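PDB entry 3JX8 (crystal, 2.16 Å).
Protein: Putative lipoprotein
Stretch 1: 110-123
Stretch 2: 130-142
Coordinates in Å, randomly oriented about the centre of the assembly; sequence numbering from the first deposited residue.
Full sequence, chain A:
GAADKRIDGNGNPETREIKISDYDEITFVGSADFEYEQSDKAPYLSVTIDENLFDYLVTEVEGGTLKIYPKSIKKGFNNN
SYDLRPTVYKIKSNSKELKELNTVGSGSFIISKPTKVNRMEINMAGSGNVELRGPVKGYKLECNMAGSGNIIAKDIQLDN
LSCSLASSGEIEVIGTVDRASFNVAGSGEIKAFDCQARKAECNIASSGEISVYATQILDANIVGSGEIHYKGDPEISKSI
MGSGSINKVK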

# COMPACT_ATOMS: atom_id res chain seq x y z
N ILE A 110 -8.33 -11.83 -19.05
CA ILE A 110 -9.57 -11.27 -19.63
C ILE A 110 -10.75 -12.23 -19.54
O ILE A 110 -10.62 -13.39 -19.94
N ILE A 111 -11.87 -11.75 -19.00
CA ILE A 111 -13.15 -12.47 -18.98
C ILE A 111 -14.08 -11.68 -19.89
O ILE A 111 -14.26 -10.47 -19.67
N SER A 112 -14.66 -12.34 -20.90
CA SER A 112 -15.43 -11.62 -21.93
C SER A 112 -16.93 -11.85 -21.98
O SER A 112 -17.63 -11.03 -22.55
N LYS A 113 -17.41 -12.94 -21.39
CA LYS A 113 -18.82 -13.29 -21.45
C LYS A 113 -19.54 -12.85 -20.20
O LYS A 113 -18.88 -12.57 -19.19
N PRO A 114 -20.89 -12.80 -20.23
CA PRO A 114 -21.68 -12.50 -19.06
C PRO A 114 -21.33 -13.45 -17.94
O PRO A 114 -21.34 -14.66 -18.12
N THR A 115 -20.99 -12.89 -16.79
CA THR A 115 -20.52 -13.66 -15.66
C THR A 115 -21.41 -13.35 -14.46
O THR A 115 -21.59 -12.18 -14.09
N LYS A 116 -21.99 -14.40 -13.88
CA LYS A 116 -22.75 -14.27 -12.65
C LYS A 116 -21.82 -14.59 -11.49
O LYS A 116 -21.14 -15.61 -11.52
N VAL A 117 -21.74 -13.73 -10.47
CA VAL A 117 -20.85 -13.97 -9.34
C VAL A 117 -21.59 -13.95 -8.02
O VAL A 117 -22.54 -13.18 -7.83
N ASN A 118 -21.14 -14.79 -7.11
CA ASN A 118 -21.50 -14.70 -5.72
C ASN A 118 -20.42 -13.81 -5.06
O ASN A 118 -20.64 -12.61 -4.90
N ARG A 119 -19.27 -14.39 -4.73
CA ARG A 119 -18.09 -13.59 -4.38
C ARG A 119 -16.97 -13.86 -5.33
O ARG A 119 -16.48 -14.98 -5.39
N MSE A 120 -16.55 -12.81 -6.04
CA MSE A 120 -15.36 -12.86 -6.86
C MSE A 120 -14.28 -11.90 -6.32
O MSE A 120 -14.51 -10.68 -6.22
N GLU A 121 -13.12 -12.46 -6.01
CA GLU A 121 -11.96 -11.68 -5.56
C GLU A 121 -10.82 -11.74 -6.58
O GLU A 121 -10.32 -12.82 -6.91
N ILE A 122 -10.43 -10.57 -7.08
CA ILE A 122 -9.29 -10.42 -8.00
C ILE A 122 -8.11 -9.77 -7.28
O ILE A 122 -8.24 -8.67 -6.72
N ASN A 123 -6.97 -10.47 -7.27
CA ASN A 123 -5.73 -9.98 -6.66
C ASN A 123 -4.63 -9.98 -7.72
O ASN A 123 -4.28 -11.03 -8.26
N VAL A 130 -5.98 -6.90 -15.68
CA VAL A 130 -7.16 -7.73 -15.64
C VAL A 130 -8.30 -6.91 -16.20
O VAL A 130 -8.48 -5.75 -15.79
N GLU A 131 -9.03 -7.50 -17.15
CA GLU A 131 -10.20 -6.89 -17.74
C GLU A 131 -11.42 -7.77 -17.68
O GLU A 131 -11.44 -8.87 -18.25
N LEU A 132 -12.43 -7.31 -16.96
CA LEU A 132 -13.73 -7.94 -16.93
C LEU A 132 -14.55 -7.21 -17.97
O LEU A 132 -15.16 -6.17 -17.70
N ARG A 133 -14.51 -7.71 -19.20
CA ARG A 133 -15.17 -7.04 -20.32
C ARG A 133 -16.64 -7.33 -20.38
O ARG A 133 -17.41 -6.51 -20.83
N GLY A 134 -17.03 -8.51 -19.95
CA GLY A 134 -18.44 -8.89 -20.02
C GLY A 134 -19.21 -8.33 -18.85
O GLY A 134 -18.61 -7.87 -17.88
N PRO A 135 -20.53 -8.38 -18.93
CA PRO A 135 -21.35 -7.98 -17.79
C PRO A 135 -21.12 -8.88 -16.60
O PRO A 135 -21.18 -10.10 -16.73
N VAL A 136 -20.80 -8.28 -15.46
CA VAL A 136 -20.65 -9.02 -14.21
C VAL A 136 -21.82 -8.61 -13.36
O VAL A 136 -22.09 -7.42 -13.21
N LYS A 137 -22.51 -9.59 -12.81
CA LYS A 137 -23.68 -9.35 -12.00
C LYS A 137 -23.69 -10.28 -10.82
O LYS A 137 -23.38 -11.45 -10.95
N GLY A 138 -24.04 -9.76 -9.64
CA GLY A 138 -24.09 -10.58 -8.45
C GLY A 138 -23.85 -9.86 -7.13
O GLY A 138 -24.07 -8.64 -7.01
N TYR A 139 -23.37 -10.62 -6.14
CA TYR A 139 -23.30 -10.12 -4.79
C TYR A 139 -22.07 -9.25 -4.52
O TYR A 139 -22.21 -8.09 -4.15
N LYS A 140 -20.88 -9.80 -4.71
CA LYS A 140 -19.67 -9.09 -4.35
C LYS A 140 -18.51 -9.29 -5.32
O LYS A 140 -18.17 -10.43 -5.69
N LEU A 141 -17.93 -8.17 -5.77
CA LEU A 141 -16.66 -8.16 -6.49
C LEU A 141 -15.61 -7.39 -5.67
O LEU A 141 -15.84 -6.25 -5.20
N GLU A 142 -14.43 -8.00 -5.52
CA GLU A 142 -13.30 -7.34 -4.87
C GLU A 142 -12.14 -7.30 -5.86
O GLU A 142 -11.78 -8.33 -6.46

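The two stretches run side by side in parallel, in register through most of their length, so that bridged residues place their side chains next to each other on the same face of the sheet at all but one of the bridges (at Gly-138 they diverge), and together they bury 1179 Å² of surface. Stretch 2 opens with Val-130 (chi1 t), whose CG1 lies 3.8 Å from CD1 of Ile-122, a side chain that points toward stretch 2 from the far end of stretch 1.

Glu-131 (chi1 m, chi2 t) pairs with Ile-110 on one face of the sheet, but its carboxylate is engaged within its own stretch: OE1 of Glu-131 accepts from NE of Arg-133 at 2.7 Å, a salt bridge, and from NH2 of Arg-133 at 2.9 Å. Leu-132 faces the other way, into the buried interior, with Ile-111 as its neighbour. In the m, t rotamer, its CD2 lies 3.8 Å from Ile-111 CD1, while its CD1 lies 3.8 Å from Ile-122 CD1 and 4.4 Å from SE of the selenomethionine Met-120. Leu-132 thus links the two ends of stretch 1 across the interior.

Arg-133 points toward stretch 1 in an extended m, t, t conformation. Held by Glu-131, its guanidinium offers one face to Ile-110 (m, t), whose CD1 is 3.5 Å from NH2 of Arg-133. Water 2 joins the same guanidinium to Ser-112, 3.3 Å from NH1 of Arg-133 and 2.7 Å from OG of Ser-112. At Gly-134 a CB would fall 2.3 Å from O of Lys-113, so the absence of a side chain lets the chains close up here. Water 1 lies beside this loop, donating to O of Ile-111 at 3.1 Å and accepting weakly from N of Gly-134 at 2.7 Å.

Pro-135 makes an apolar contact with its counterpart, its CD 4.2 Å from CG of Pro-114. Val-136 (t) turns back to the interior, where its CG1 meets CG1 of Val-117 (m) at 3.9 Å; beside it Thr-115 (m) spends its hydroxyl locally, OG1 donating to O of Lys-113 at 2.9 Å. Lys-137 is extended, all t, and its end leads away from stretch 1.

Gly-138 adopts backbone angles that call for glycine, and a CB would also lie 1.7 Å from O of Val-117. At the same corner, Tyr-139 (chi1 t) points toward stretch 1. Its CD2 lies over one face of the Arg-119 guanidinium, with CE2 of Tyr-139 3.8 Å from NE of Arg-119, and water 3 sits 3.3 Å from OH of Tyr-139.

Lys-140, again all t, lays its CB 4.0 Å from CG of Arg-119 before its end leads away. Leu-141 (t, p) returns to the interior, its CD1 3.9 Å from CB of Met-120 (t, t, m) and 4.3 Å from CG1 of Ile-122 (m, t). Glu-142 (t, t) lies beside Glu-121 on the same face, bringing like charges together, OE2 of Glu-142 4.0 Å from OE1 of Glu-121. Water 4 bridges the pair, donating to OE1 of Glu-142 at 2.8 Å and to OE1 of Glu-121 at 3.1 Å.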

# COMPACT_ATOMS: atom_id res chain seq x y z
CB ILE A 110 -9.35 -10.92 -21.13
CG1 ILE A 110 -8.18 -9.92 -21.25
CG2 ILE A 110 -10.62 -10.33 -21.76
CD1 ILE A 110 -7.85 -9.48 -22.68
CB ILE A 111 -13.78 -12.53 -17.57
CG1 ILE A 111 -12.83 -13.23 -16.61
CG2 ILE A 111 -15.13 -13.23 -17.62
CD1 ILE A 111 -13.45 -13.49 -15.25
CB SER A 112 -14.87 -11.93 -23.32
OG SER A 112 -13.64 -11.26 -23.52
CB LYS A 113 -18.96 -14.80 -21.62
CG LYS A 113 -18.32 -15.32 -22.91
CD LYS A 113 -18.62 -16.78 -23.14
CE LYS A 113 -17.87 -17.36 -24.35
NZ LYS A 113 -18.46 -18.67 -24.79
CB PRO A 114 -23.12 -12.75 -19.52
CG PRO A 114 -23.09 -12.54 -20.94
CD PRO A 114 -21.76 -13.05 -21.40
CB THR A 115 -19.10 -13.27 -15.35
OG1 THR A 115 -18.31 -13.47 -16.53
CG2 THR A 115 -18.55 -14.08 -14.16
CB LYS A 116 -23.95 -15.20 -12.69
CG LYS A 116 -24.69 -15.32 -11.36
CD LYS A 116 -26.07 -15.94 -11.53
CE LYS A 116 -26.61 -16.58 -10.22
NZ LYS A 116 -27.87 -17.40 -10.48
CB VAL A 117 -19.69 -12.93 -9.24
CG1 VAL A 117 -18.86 -12.89 -10.54
CG2 VAL A 117 -20.23 -11.56 -8.92
CB ASN A 118 -21.60 -16.09 -5.11
CG ASN A 118 -21.82 -16.06 -3.61
OD1 ASN A 118 -22.23 -15.05 -3.03
ND2 ASN A 118 -21.56 -17.19 -2.98
CB ARG A 119 -17.60 -13.88 -2.97
CG ARG A 119 -18.51 -13.28 -1.95
CD ARG A 119 -18.19 -13.74 -0.53
NE ARG A 119 -19.39 -13.63 0.32
CZ ARG A 119 -20.31 -14.59 0.46
NH1 ARG A 119 -20.18 -15.77 -0.15
NH2 ARG A 119 -21.37 -14.37 1.25
CB MSE A 120 -15.68 -12.56 -8.32
CG MSE A 120 -14.44 -12.71 -9.22
SE MSE A 120 -14.77 -12.21 -11.05
CE MSE A 120 -15.39 -13.98 -11.65
CB GLU A 121 -11.46 -12.25 -4.24
CG GLU A 121 -10.31 -11.47 -3.63
CD GLU A 121 -9.90 -12.04 -2.30
OE1 GLU A 121 -10.78 -12.28 -1.46
OE2 GLU A 121 -8.70 -12.25 -2.10
CB ILE A 122 -9.66 -9.53 -9.18
CG1 ILE A 122 -10.87 -10.10 -9.90
CG2 ILE A 122 -8.52 -9.41 -10.17
CD1 ILE A 122 -11.08 -9.46 -11.20
CB ASN A 123 -5.30 -10.85 -5.49
CG ASN A 123 -6.35 -10.93 -4.38
OD1 ASN A 123 -6.78 -9.92 -3.83
ND2 ASN A 123 -6.73 -12.15 -4.03
CB VAL A 130 -7.48 -8.15 -14.22
CG1 VAL A 130 -8.73 -9.02 -14.17
CG2 VAL A 130 -6.25 -8.84 -13.62
CB GLU A 131 -9.95 -6.55 -19.20
CG GLU A 131 -8.67 -5.80 -19.42
CD GLU A 131 -8.55 -5.24 -20.83
OE1 GLU A 131 -9.49 -5.43 -21.66
OE2 GLU A 131 -7.50 -4.60 -21.09
CB LEU A 132 -14.35 -7.86 -15.53
CG LEU A 132 -13.45 -8.38 -14.41
CD1 LEU A 132 -14.18 -8.39 -13.05
CD2 LEU A 132 -12.91 -9.73 -14.73
CB ARG A 133 -14.54 -7.42 -21.64
CG ARG A 133 -13.09 -7.03 -21.72
CD ARG A 133 -12.49 -7.40 -23.05
NE ARG A 133 -11.14 -6.85 -23.20
CZ ARG A 133 -10.29 -7.17 -24.18
NH1 ARG A 133 -10.62 -8.07 -25.10
NH2 ARG A 133 -9.08 -6.61 -24.24
CB PRO A 135 -22.79 -8.13 -18.30
CG PRO A 135 -22.69 -8.22 -19.77
CD PRO A 135 -21.35 -8.76 -20.09
CB VAL A 136 -19.34 -8.68 -13.50
CG1 VAL A 136 -19.24 -9.35 -12.13
CG2 VAL A 136 -18.18 -9.05 -14.41
CB LYS A 137 -24.91 -9.57 -12.87
CG LYS A 137 -26.23 -9.47 -12.18
CD LYS A 137 -27.40 -9.50 -13.21
CE LYS A 137 -28.76 -9.23 -12.55
NZ LYS A 137 -29.92 -9.65 -13.44
CB TYR A 139 -23.39 -11.27 -3.80
CG TYR A 139 -23.19 -10.86 -2.36
CD1 TYR A 139 -24.17 -10.15 -1.67
CD2 TYR A 139 -22.02 -11.21 -1.68
CE1 TYR A 139 -23.99 -9.80 -0.33
CE2 TYR A 139 -21.84 -10.87 -0.36
CZ TYR A 139 -22.83 -10.16 0.31
OH TYR A 139 -22.62 -9.81 1.64
CB LYS A 140 -19.25 -9.46 -2.94
CG LYS A 140 -17.97 -8.77 -2.51
CD LYS A 140 -17.77 -8.71 -1.02
CE LYS A 140 -16.49 -7.85 -0.69
NZ LYS A 140 -16.50 -7.31 0.73
CB LEU A 141 -16.80 -7.51 -7.85
CG LEU A 141 -15.51 -7.42 -8.71
CD1 LEU A 141 -14.94 -8.82 -9.06
CD2 LEU A 141 -15.78 -6.59 -9.98
CB GLU A 142 -12.94 -8.11 -3.63
CG GLU A 142 -12.02 -7.41 -2.72
CD GLU A 142 -11.81 -8.13 -1.40
OE1 GLU A 142 -12.81 -8.48 -0.74
OE2 GLU A 142 -10.64 -8.33 -1.02
O HOH W 1 -16.76 -10.31 -17.90
O HOH W 2 -13.61 -9.33 -25.45
O HOH W 3 -20.19 -11.56 2.99
O HOH W 4 -13.56 -11.16 -0.69